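Local atomic coordinates of secreted protein (Streptomyces lividans TK24, PDB entry 5LXZ), a protein that binds copper and probably works as a metalloradical oxidase of the galactose oxidase-like AA5 family, built on a Kelch beta-propeller. Residues T351-Q361 with V549-A558; T534-P543 with Q580-G591. The protein carries 1 engineered substitution. All coordinates share one frame; numbering follows the deposited sequence.

Interaction 1: T351-Q361 with V549-A558; sequences TANTVLLPPAQ and VTDVDQRSIA
As in galactose oxidase, a loop of the C-terminal domain enters the middle of the beta-propeller, and here it brings Val549, next to the copper ligand His548, against Asn353 on the first strand of a blade. Val549 CG1 slants across the Asn353 amide, 3.6 Å from ND2, and also comes within 3.4 Å of Ala352 O. Both polar atoms of the amide have other partners: OD1 accepts the N-H of Thr354 on a lone pair, and ND2 donates to Pro408 O. Along strand 353-356 the two backbones stand apart, and ordered waters join them. Two of these donate to Thr354 O; one is also held by Asp551 O and by NE2 of Gln554, whose OE1 accepts from Ile412 N, while the other accepts from Asp551 N. A third water links Leu356 N to Gln554 O. Leu356 CD2 then lies 3.8 Å above the guanidinium plane of Arg555, toward its rim, while NH1 bonds Leu578 O. Beyond the cis peptide before Pro359 the chains meet directly, with Ala360 N donating to Ser556 O at 2.7 Å. The bend at chi2 (93°) turns the Gln361 amide to Ala558 like another strand's backbone: NE2 gives to Ala558 O at 2.9 Å, and OE1 takes Ala558 N at 3.0 Å, both in the carbonyl plane on lone pairs. Strand 364-368 flanks 353-356 within its blade, strand 409-412 of the next blade packs against Asn353, Val355 and Ser556, and strand 535-541 borders Ser556 and Ala558 in the C-terminal domain.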
loop_
_atom_site.group_PDB
_atom_site.type_symbol
_atom_site.label_atom_id
_atom_site.label_comp_id
_atom_site.label_asym_id
_atom_site.label_seq_id
_atom_site.Cartn_x
_atom_site.Cartn_y
_atom_site.Cartn_z
ATOM N N THR A 351 3.276 7.070 4.354
ATOM C CA THR A 351 1.900 7.407 3.956
ATOM C C THR A 351 1.822 8.258 2.677
ATOM O O THR A 351 0.765 8.809 2.373
ATOM C CB THR A 351 1.035 7.963 5.120
ATOM O OG1 THR A 351 1.289 9.370 5.358
ATOM C CG2 THR A 351 1.252 7.175 6.370
ATOM N N ALA A 352 2.911 8.374 1.928
ATOM C CA ALA A 352 2.905 8.961 0.612
ATOM C C ALA A 352 2.379 7.966 -0.416
ATOM O O ALA A 352 2.492 6.750 -0.209
ATOM C CB ALA A 352 4.304 9.364 0.235
ATOM N N ASN A 353 1.841 8.454 -1.515
ATOM C CA ASN A 353 1.470 7.589 -2.607
ATOM C C ASN A 353 2.575 7.614 -3.643
ATOM O O ASN A 353 3.385 8.563 -3.707
ATOM C CB ASN A 353 0.079 7.963 -3.153
ATOM C CG ASN A 353 -0.675 6.769 -3.671
ATOM O OD1 ASN A 353 -0.070 5.914 -4.352
ATOM N ND2 ASN A 353 -1.925 6.634 -3.344
ATOM N N THR A 354 2.598 6.594 -4.503
ATOM C CA THR A 354 3.554 6.468 -5.578
ATOM C C THR A 354 2.805 5.999 -6.807
ATOM O O THR A 354 2.022 5.044 -6.700
ATOM C CB THR A 354 4.617 5.411 -5.286
ATOM O OG1 THR A 354 5.198 5.638 -3.996
ATOM C CG2 THR A 354 5.691 5.428 -6.339
ATOM N N VAL A 355 3.102 6.610 -7.943
ATOM C CA VAL A 355 2.513 6.220 -9.230
ATOM C C VAL A 355 3.587 6.153 -10.271
ATOM O O VAL A 355 4.417 7.076 -10.365
ATOM C CB VAL A 355 1.436 7.258 -9.674
ATOM C CG1 VAL A 355 0.857 6.912 -11.010
ATOM C CG2 VAL A 355 0.300 7.301 -8.670
ATOM N N LEU A 356 3.536 5.091 -11.076
ATOM C CA LEU A 356 4.289 5.011 -12.328
ATOM C C LEU A 356 3.460 5.791 -13.342
ATOM O O LEU A 356 2.357 5.361 -13.681
ATOM C CB LEU A 356 4.521 3.570 -12.730
ATOM C CG LEU A 356 5.139 3.325 -14.098
ATOM C CD1 LEU A 356 6.378 4.146 -14.351
ATOM C CD2 LEU A 356 5.448 1.854 -14.210
ATOM N N LEU A 357 3.903 6.988 -13.689
ATOM C CA LEU A 357 3.102 7.862 -14.523
ATOM C C LEU A 357 2.834 7.281 -15.883
ATOM O O LEU A 357 3.641 6.527 -16.413
ATOM C CB LEU A 357 3.764 9.223 -14.697
ATOM C CG LEU A 357 3.953 10.022 -13.418
ATOM C CD1 LEU A 357 4.821 11.245 -13.717
ATOM C CD2 LEU A 357 2.624 10.457 -12.833
ATOM N N PRO A 358 1.680 7.645 -16.466
ATOM C CA PRO A 358 1.354 7.198 -17.804
ATOM C C PRO A 358 2.117 8.026 -18.839
ATOM O O PRO A 358 2.248 9.240 -18.634
ATOM C CB PRO A 358 -0.159 7.426 -17.879
ATOM C CG PRO A 358 -0.457 8.498 -16.941
ATOM C CD PRO A 358 0.590 8.433 -15.857
ATOM N N PRO A 359 2.648 7.453 -19.930
ATOM C CA PRO A 359 2.728 6.025 -20.174
ATOM C C PRO A 359 3.898 5.397 -19.454
ATOM O O PRO A 359 4.955 6.013 -19.311
ATOM C CB PRO A 359 2.939 5.950 -21.685
ATOM C CG PRO A 359 3.738 7.177 -21.991
ATOM C CD PRO A 359 3.262 8.242 -21.030
ATOM N N ALA A 360 3.728 4.136 -19.058
ATOM C CA ALA A 360 4.733 3.402 -18.321
ATOM C C ALA A 360 6.057 3.263 -19.038
ATOM O O ALA A 360 7.090 3.125 -18.410
ATOM C CB ALA A 360 4.213 2.037 -17.939
ATOM N N GLN A 361 6.023 3.336 -20.364
ATOM C CA GLN A 361 7.261 3.342 -21.123
ATOM C C GLN A 361 8.276 4.378 -20.636
ATOM O O GLN A 361 9.481 4.145 -20.751
ATOM C CB GLN A 361 6.977 3.624 -22.607
ATOM C CG GLN A 361 6.453 2.407 -23.333
ATOM C CD GLN A 361 4.931 2.290 -23.392
ATOM O OE1 GLN A 361 4.184 2.832 -22.562
ATOM N NE2 GLN A 361 4.451 1.605 -24.440
ATOM N N VAL A 549 -2.202 3.326 0.849
ATOM C CA VAL A 549 -1.543 4.313 0.035
ATOM C C VAL A 549 -0.541 3.698 -0.949
ATOM O O VAL A 549 0.394 4.374 -1.392
ATOM C CB VAL A 549 -0.853 5.444 0.866
ATOM C CG1 VAL A 549 -0.888 6.742 0.081
ATOM C CG2 VAL A 549 -1.516 5.671 2.217
ATOM N N THR A 550 -0.757 2.425 -1.284
ATOM C CA THR A 550 0.216 1.626 -2.013
ATOM C C THR A 550 -0.522 0.857 -3.099
ATOM O O THR A 550 -1.470 0.127 -2.793
ATOM C CB THR A 550 0.922 0.641 -1.050
ATOM O OG1 THR A 550 1.453 1.383 0.052
ATOM C CG2 THR A 550 2.097 -0.102 -1.729
ATOM N N ASP A 551 -0.032 0.941 -4.320
ATOM C CA ASP A 551 -0.583 0.191 -5.444
ATOM C C ASP A 551 0.530 -0.059 -6.424
ATOM O O ASP A 551 0.882 0.788 -7.215
ATOM C CB ASP A 551 -1.708 1.011 -6.048
ATOM C CG ASP A 551 -2.401 0.362 -7.199
ATOM O OD1 ASP A 551 -1.994 -0.712 -7.701
ATOM O OD2 ASP A 551 -3.430 0.999 -7.593
ATOM N N VAL A 552 1.117 -1.245 -6.355
ATOM C CA VAL A 552 2.209 -1.554 -7.256
ATOM C C VAL A 552 1.712 -2.181 -8.521
ATOM O O VAL A 552 2.520 -2.493 -9.392
ATOM C CB VAL A 552 3.295 -2.415 -6.562
ATOM C CG1 VAL A 552 3.839 -1.663 -5.347
ATOM C CG2 VAL A 552 2.801 -3.796 -6.227
ATOM N N ASP A 553 0.409 -2.396 -8.621
ATOM C CA ASP A 553 -0.183 -3.040 -9.795
ATOM C C ASP A 553 -0.465 -2.043 -10.894
ATOM O O ASP A 553 -0.181 -2.315 -12.066
ATOM C CB ASP A 553 -1.491 -3.750 -9.426
ATOM C CG ASP A 553 -1.260 -5.094 -8.754
ATOM O OD1 ASP A 553 -0.610 -5.148 -7.683
ATOM O OD2 ASP A 553 -1.760 -6.110 -9.292
ATOM N N GLN A 554 -1.055 -0.886 -10.586
ATOM C CA GLN A 554 -1.516 -0.047 -11.671
ATOM C C GLN A 554 -0.334 0.496 -12.495
ATOM O O GLN A 554 0.681 0.867 -11.970
ATOM C CB GLN A 554 -2.492 1.076 -11.253
ATOM C CG GLN A 554 -1.788 2.142 -10.485
ATOM C CD GLN A 554 -2.652 3.336 -10.119
ATOM O OE1 GLN A 554 -3.569 3.735 -10.814
ATOM N NE2 GLN A 554 -2.304 3.943 -9.020
ATOM N N ARG A 555 -0.538 0.504 -13.813
ATOM C CA ARG A 555 0.400 1.091 -14.767
ATOM C C ARG A 555 -0.385 1.181 -16.053
ATOM O O ARG A 555 -1.286 0.343 -16.287
ATOM C CB ARG A 555 1.671 0.239 -14.962
ATOM C CG ARG A 555 1.434 -1.249 -15.216
ATOM C CD ARG A 555 2.716 -2.005 -15.501
ATOM N NE ARG A 555 3.670 -1.886 -14.376
ATOM C CZ ARG A 555 4.984 -2.024 -14.480
ATOM N NH1 ARG A 555 5.535 -2.289 -15.646
ATOM N NH2 ARG A 555 5.763 -1.892 -13.404
ATOM N N SER A 556 -0.071 2.174 -16.854
ATOM C CA SER A 556 -0.766 2.363 -18.123
ATOM C C SER A 556 0.251 2.370 -19.238
ATOM O O SER A 556 1.161 3.181 -19.249
ATOM C CB SER A 556 -1.473 3.686 -18.078
ATOM O OG SER A 556 -2.081 3.929 -19.353
ATOM N N ILE A 557 0.104 1.453 -20.169
ATOM C CA ILE A 557 1.077 1.188 -21.221
ATOM C C ILE A 557 0.508 1.688 -22.535
ATOM O O ILE A 557 -0.603 1.344 -22.909
ATOM C CB ILE A 557 1.351 -0.310 -21.290
ATOM C CG1 ILE A 557 1.943 -0.770 -19.940
ATOM C CG2 ILE A 557 2.280 -0.644 -22.457
ATOM C CD1 ILE A 557 1.648 -2.205 -19.640
ATOM N N ALA A 558 1.268 2.527 -23.237
ATOM C CA ALA A 558 0.786 2.953 -24.578
ATOM C C ALA A 558 0.877 1.862 -25.609
ATOM O O ALA A 558 1.893 1.186 -25.668
ATOM C CB ALA A 558 1.632 4.131 -25.035
HETATM O O HOH W 1 0.436 3.260 -8.093
HETATM O O HOH W 2 3.153 4.197 -2.276
HETATM O O HOH W 3 2.056 2.932 -4.683
HETATM O O HOH W 4 1.456 3.259 -10.639
HETATM O O HOH W 5 1.889 4.029 -16.023
#

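Interaction 2: T534-P543 with Q580-G591; sequences TVKKVRLIRP and QSGWYMMFVTDG. With EDO (1,2-ethanediol), chain K.
Arg542 and Tyr584 pack together at one end of an antiparallel strand pair, 535-541 with 582-590, whose axes run 155° apart in the galactose oxidase-like C-terminal domain. The arginine side chain stays extended from CG to NE, with CG anti to the backbone N (chi1 -164°). Its CB rests 3.7 Å from CE2 of the tyrosine, and its far end reaches the loop at Gln580-Ser581. There NH1 and NH2 grip Ser581 O end-on, at 3.2 and 3.1 Å, both from the same face of the carbonyl plane. Gln580 CB lies over one face of the guanidinium, and the planes of the guanidinium and the glutamine amide are 59° apart. Tyr584 OH donates a hydrogen bond to Gln580 O at 2.6 Å, on a lone pair, while Leu540 crosses the tyrosine at about a right angle and sets CD2 above one ring face. Further along that side of the sheet, Leu540 CD1 abuts Met586 CB, Val538 CG1 slants across Met586, and Val538 lies alongside Val588. On the other side Ile541 CD1 meets Phe587 CD2 at 3.8 Å, their side chains nearly perpendicular. Lys536 and Lys537 both give their N-H to Thr589 O, a classic beta bulge. Near it Arg539 holds O1 of a bound ethanediol at its guanidinium edge, with NH1 and NH2 each at 3.0 Å, while NE makes a salt bridge to Asp416. The chemistry thus divides: hydrocarbon packing and regular backbone bonds hold the middle, whereas at the Arg542 end a buried guanidinium and a phenol supply the donors for two loop carbonyls, Ser581 O and Gln580 O.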
loop_
_atom_site.group_PDB
_atom_site.type_symbol
_atom_site.label_atom_id
_atom_site.label_comp_id
_atom_site.label_asym_id
_atom_site.label_seq_id
_atom_site.Cartn_x
_atom_site.Cartn_y
_atom_site.Cartn_z
ATOM N N THR A 534 -11.351 8.280 -35.050
ATOM C CA THR A 534 -11.203 9.325 -34.071
ATOM C C THR A 534 -10.193 8.986 -32.965
ATOM O O THR A 534 -9.881 9.838 -32.155
ATOM C CB THR A 534 -12.546 9.659 -33.390
ATOM O OG1 THR A 534 -12.936 8.612 -32.497
ATOM C CG2 THR A 534 -13.646 9.889 -34.472
ATOM N N VAL A 535 -9.705 7.748 -32.934
ATOM C CA VAL A 535 -8.868 7.323 -31.802
ATOM C C VAL A 535 -7.508 7.995 -31.906
ATOM O O VAL A 535 -6.871 7.975 -32.971
ATOM C CB VAL A 535 -8.753 5.784 -31.790
ATOM C CG1 VAL A 535 -7.724 5.314 -30.770
ATOM C CG2 VAL A 535 -10.095 5.172 -31.481
ATOM N N LYS A 536 -7.040 8.564 -30.799
ATOM C CA LYS A 536 -5.708 9.121 -30.711
ATOM C C LYS A 536 -4.768 8.362 -29.798
ATOM O O LYS A 536 -3.551 8.450 -29.968
ATOM C CB LYS A 536 -5.744 10.576 -30.237
ATOM C CG LYS A 536 -6.420 11.516 -31.212
ATOM C CD LYS A 536 -5.742 11.615 -32.586
ATOM C CE LYS A 536 -4.363 12.216 -32.520
ATOM N NZ LYS A 536 -3.982 12.707 -33.883
ATOM N N LYS A 537 -5.329 7.657 -28.818
ATOM C CA LYS A 537 -4.528 6.961 -27.806
ATOM C C LYS A 537 -5.161 5.634 -27.515
ATOM O O LYS A 537 -6.372 5.534 -27.406
ATOM C CB LYS A 537 -4.504 7.730 -26.494
ATOM C CG LYS A 537 -3.678 8.983 -26.484
ATOM C CD LYS A 537 -3.762 9.612 -25.110
ATOM C CE LYS A 537 -3.070 10.933 -25.097
ATOM N NZ LYS A 537 -3.301 11.539 -23.773
ATOM N N VAL A 538 -4.320 4.619 -27.350
ATOM C CA VAL A 538 -4.775 3.331 -26.857
ATOM C C VAL A 538 -3.892 3.044 -25.637
ATOM O O VAL A 538 -2.659 3.144 -25.712
ATOM C CB VAL A 538 -4.616 2.234 -27.919
ATOM C CG1 VAL A 538 -5.034 0.859 -27.408
ATOM C CG2 VAL A 538 -5.456 2.597 -29.153
ATOM N N ARG A 539 -4.523 2.651 -24.543
ATOM C CA ARG A 539 -3.822 2.375 -23.296
ATOM C C ARG A 539 -4.243 1.022 -22.744
ATOM O O ARG A 539 -5.442 0.710 -22.673
ATOM C CB ARG A 539 -4.141 3.475 -22.280
ATOM C CG ARG A 539 -3.665 4.857 -22.633
ATOM C CD ARG A 539 -2.149 4.912 -22.630
ATOM N NE ARG A 539 -1.617 6.227 -23.014
ATOM C CZ ARG A 539 -1.218 6.558 -24.240
ATOM N NH1 ARG A 539 -1.330 5.734 -25.263
ATOM N NH2 ARG A 539 -0.741 7.785 -24.452
ATOM N N LEU A 540 -3.242 0.252 -22.337
ATOM C CA LEU A 540 -3.442 -0.982 -21.627
ATOM C C LEU A 540 -3.154 -0.708 -20.160
ATOM O O LEU A 540 -2.037 -0.346 -19.828
ATOM C CB LEU A 540 -2.486 -1.983 -22.194
ATOM C CG LEU A 540 -2.825 -3.397 -22.268
ATOM C CD1 LEU A 540 -4.161 -3.689 -22.956
ATOM C CD2 LEU A 540 -1.671 -4.190 -22.902
ATOM N N ILE A 541 -4.177 -0.765 -19.318
ATOM C CA ILE A 541 -4.048 -0.339 -17.920
ATOM C C ILE A 541 -4.240 -1.533 -17.022
ATOM O O ILE A 541 -5.289 -2.201 -17.054
ATOM C CB ILE A 541 -5.037 0.771 -17.574
ATOM C CG1 ILE A 541 -4.912 1.884 -18.610
ATOM C CG2 ILE A 541 -4.769 1.234 -16.150
ATOM C CD1 ILE A 541 -5.655 3.143 -18.279
ATOM N N ARG A 542 -3.240 -1.801 -16.205
ATOM C CA ARG A 542 -3.306 -2.920 -15.302
ATOM C C ARG A 542 -4.254 -2.538 -14.159
ATOM O O ARG A 542 -4.151 -1.462 -13.631
ATOM C CB ARG A 542 -1.920 -3.273 -14.792
ATOM C CG ARG A 542 -1.848 -4.651 -14.157
ATOM C CD ARG A 542 -0.409 -5.069 -13.875
ATOM N NE ARG A 542 -0.301 -6.432 -13.317
ATOM C CZ ARG A 542 -0.243 -7.572 -14.022
ATOM N NH1 ARG A 542 -0.253 -7.609 -15.366
ATOM N NH2 ARG A 542 -0.070 -8.692 -13.381
ATOM N N PRO A 543 -5.188 -3.413 -13.759
ATOM C CA PRO A 543 -6.120 -3.100 -12.692
ATOM C C PRO A 543 -5.406 -2.860 -11.389
ATOM O O PRO A 543 -4.380 -3.484 -11.123
ATOM C CB PRO A 543 -7.003 -4.342 -12.579
ATOM C CG PRO A 543 -6.418 -5.317 -13.444
ATOM C CD PRO A 543 -5.503 -4.687 -14.406
ATOM N N GLN A 580 3.807 -6.697 -17.916
ATOM C CA GLN A 580 3.774 -7.903 -17.064
ATOM C C GLN A 580 2.628 -8.801 -17.581
ATOM O O GLN A 580 1.567 -8.291 -17.963
ATOM C CB GLN A 580 3.557 -7.475 -15.600
ATOM C CG GLN A 580 4.719 -6.626 -15.080
ATOM C CD GLN A 580 4.402 -5.859 -13.791
ATOM O OE1 GLN A 580 3.339 -5.257 -13.648
ATOM N NE2 GLN A 580 5.321 -5.910 -12.834
ATOM N N SER A 581 2.832 -10.110 -17.525
ATOM C CA SER A 581 1.754 -11.004 -17.903
ATOM C C SER A 581 0.574 -10.853 -16.937
ATOM O O SER A 581 0.729 -10.591 -15.738
ATOM C CB SER A 581 2.256 -12.404 -17.843
ATOM O OG SER A 581 3.314 -12.577 -18.751
ATOM N N GLY A 582 -0.618 -10.985 -17.478
ATOM C CA GLY A 582 -1.823 -10.774 -16.730
ATOM C C GLY A 582 -2.867 -10.067 -17.537
ATOM O O GLY A 582 -2.739 -9.917 -18.751
ATOM N N TRP A 583 -3.919 -9.679 -16.855
ATOM C CA TRP A 583 -5.069 -9.068 -17.482
ATOM C C TRP A 583 -4.997 -7.557 -17.343
ATOM O O TRP A 583 -4.606 -7.035 -16.304
ATOM C CB TRP A 583 -6.332 -9.578 -16.834
ATOM C CG TRP A 583 -6.692 -10.958 -17.202
ATOM C CD1 TRP A 583 -6.173 -12.119 -16.667
ATOM C CD2 TRP A 583 -7.615 -11.357 -18.204
ATOM N NE1 TRP A 583 -6.789 -13.202 -17.236
ATOM C CE2 TRP A 583 -7.667 -12.768 -18.185
ATOM C CE3 TRP A 583 -8.438 -10.657 -19.072
ATOM C CZ2 TRP A 583 -8.513 -13.488 -19.015
ATOM C CZ3 TRP A 583 -9.251 -11.361 -19.913
ATOM C CH2 TRP A 583 -9.293 -12.764 -19.872
ATOM N N TYR A 584 -5.472 -6.867 -18.373
ATOM C CA TYR A 584 -5.451 -5.450 -18.498
ATOM C C TYR A 584 -6.778 -4.951 -19.029
ATOM O O TYR A 584 -7.435 -5.624 -19.827
ATOM C CB TYR A 584 -4.409 -5.008 -19.499
ATOM C CG TYR A 584 -2.969 -5.205 -19.080
ATOM C CD1 TYR A 584 -2.365 -6.452 -19.197
ATOM C CD2 TYR A 584 -2.220 -4.160 -18.559
ATOM C CE1 TYR A 584 -1.065 -6.644 -18.797
ATOM C CE2 TYR A 584 -0.908 -4.344 -18.175
ATOM C CZ TYR A 584 -0.332 -5.579 -18.267
ATOM O OH TYR A 584 0.990 -5.744 -17.893
ATOM N N MET A 585 -7.131 -3.732 -18.624
ATOM C CA MET A 585 -8.158 -2.940 -19.298
ATOM C C MET A 585 -7.585 -2.251 -20.501
ATOM O O MET A 585 -6.583 -1.546 -20.386
ATOM C CB MET A 585 -8.718 -1.900 -18.373
ATOM C CG MET A 585 -9.596 -2.444 -17.263
ATOM S SD MET A 585 -10.165 -1.169 -16.128
ATOM C CE MET A 585 -8.680 -0.757 -15.211
ATOM N N MET A 586 -8.206 -2.391 -21.682
ATOM C CA MET A 586 -7.794 -1.617 -22.822
ATOM C C MET A 586 -8.808 -0.521 -23.076
ATOM O O MET A 586 -9.985 -0.802 -23.329
ATOM C CB MET A 586 -7.607 -2.465 -24.076
ATOM C CG MET A 586 -6.849 -1.685 -25.147
ATOM S SD MET A 586 -6.789 -2.563 -26.704
ATOM C CE MET A 586 -8.432 -2.285 -27.347
ATOM N N PHE A 587 -8.331 0.705 -23.039
ATOM C CA PHE A 587 -9.148 1.893 -23.303
ATOM C C PHE A 587 -8.649 2.552 -24.586
ATOM O O PHE A 587 -7.435 2.660 -24.830
ATOM C CB PHE A 587 -8.991 2.941 -22.195
ATOM C CG PHE A 587 -9.628 2.580 -20.892
ATOM C CD1 PHE A 587 -10.936 2.930 -20.602
ATOM C CD2 PHE A 587 -8.871 1.956 -19.876
ATOM C CE1 PHE A 587 -11.498 2.651 -19.351
ATOM C CE2 PHE A 587 -9.434 1.684 -18.654
ATOM C CZ PHE A 587 -10.704 2.060 -18.365
ATOM N N VAL A 588 -9.583 3.071 -25.385
ATOM C CA VAL A 588 -9.204 3.923 -26.507
ATOM C C VAL A 588 -9.750 5.302 -26.228
ATOM O O VAL A 588 -10.881 5.428 -25.728
ATOM C CB VAL A 588 -9.661 3.348 -27.868
ATOM C CG1 VAL A 588 -9.168 1.906 -27.986
ATOM C CG2 VAL A 588 -11.175 3.421 -28.080
ATOM N N THR A 589 -8.993 6.326 -26.549
ATOM C CA THR A 589 -9.410 7.675 -26.262
ATOM C C THR A 589 -9.349 8.483 -27.546
ATOM O O THR A 589 -8.385 8.365 -28.318
ATOM C CB THR A 589 -8.509 8.249 -25.168
ATOM O OG1 THR A 589 -8.706 7.463 -23.968
ATOM C CG2 THR A 589 -8.846 9.646 -24.845
ATOM N N ASP A 590 -10.375 9.315 -27.746
ATOM C CA ASP A 590 -10.455 10.090 -29.000
ATOM C C ASP A 590 -9.719 11.413 -28.896
ATOM O O ASP A 590 -9.131 11.756 -27.865
ATOM C CB ASP A 590 -11.912 10.230 -29.437
ATOM C CG ASP A 590 -12.750 11.107 -28.514
ATOM O OD1 ASP A 590 -12.204 11.892 -27.710
ATOM O OD2 ASP A 590 -13.987 10.957 -28.576
ATOM N N GLY A 591 -9.855 12.243 -29.939
ATOM C CA GLY A 591 -9.186 13.542 -29.975
ATOM C C GLY A 591 -9.724 14.628 -29.066
ATOM O O GLY A 591 -9.086 15.662 -28.916
HETATM C C1 EDO K . 0.626 6.285 -28.233
HETATM O O1 EDO K . 0.208 7.271 -27.289
HETATM C C2 EDO K . -0.536 5.664 -29.028
HETATM O O2 EDO K . -1.496 4.938 -28.211
HETATM O O HOH W 6 -14.965 9.338 -30.630
#

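In the fold
The two contacts, whose centres lie 14 Å apart, meet in one sheet of the C-terminal domain, where strand 535-541 runs between 582-590 and 556-564. Probable backbone hydrogen bonds join them: Ile557 N to Leu540 O at 2.8 Å and Arg542 N to Arg555 O at 2.9 Å. Packing of Asp553 O on Arg542 CD, at 3.3 Å, continues the seam. Interaction 1 thus carries this sheet over to the propeller, while interaction 2 lies within it and farther from the centre of the chain. Toward the metal, the Val549 side chain is about 9 Å from a copper ion. The ethanediol held by Val538 and Arg539 also lies about 4 Å from the Ala558 side chain.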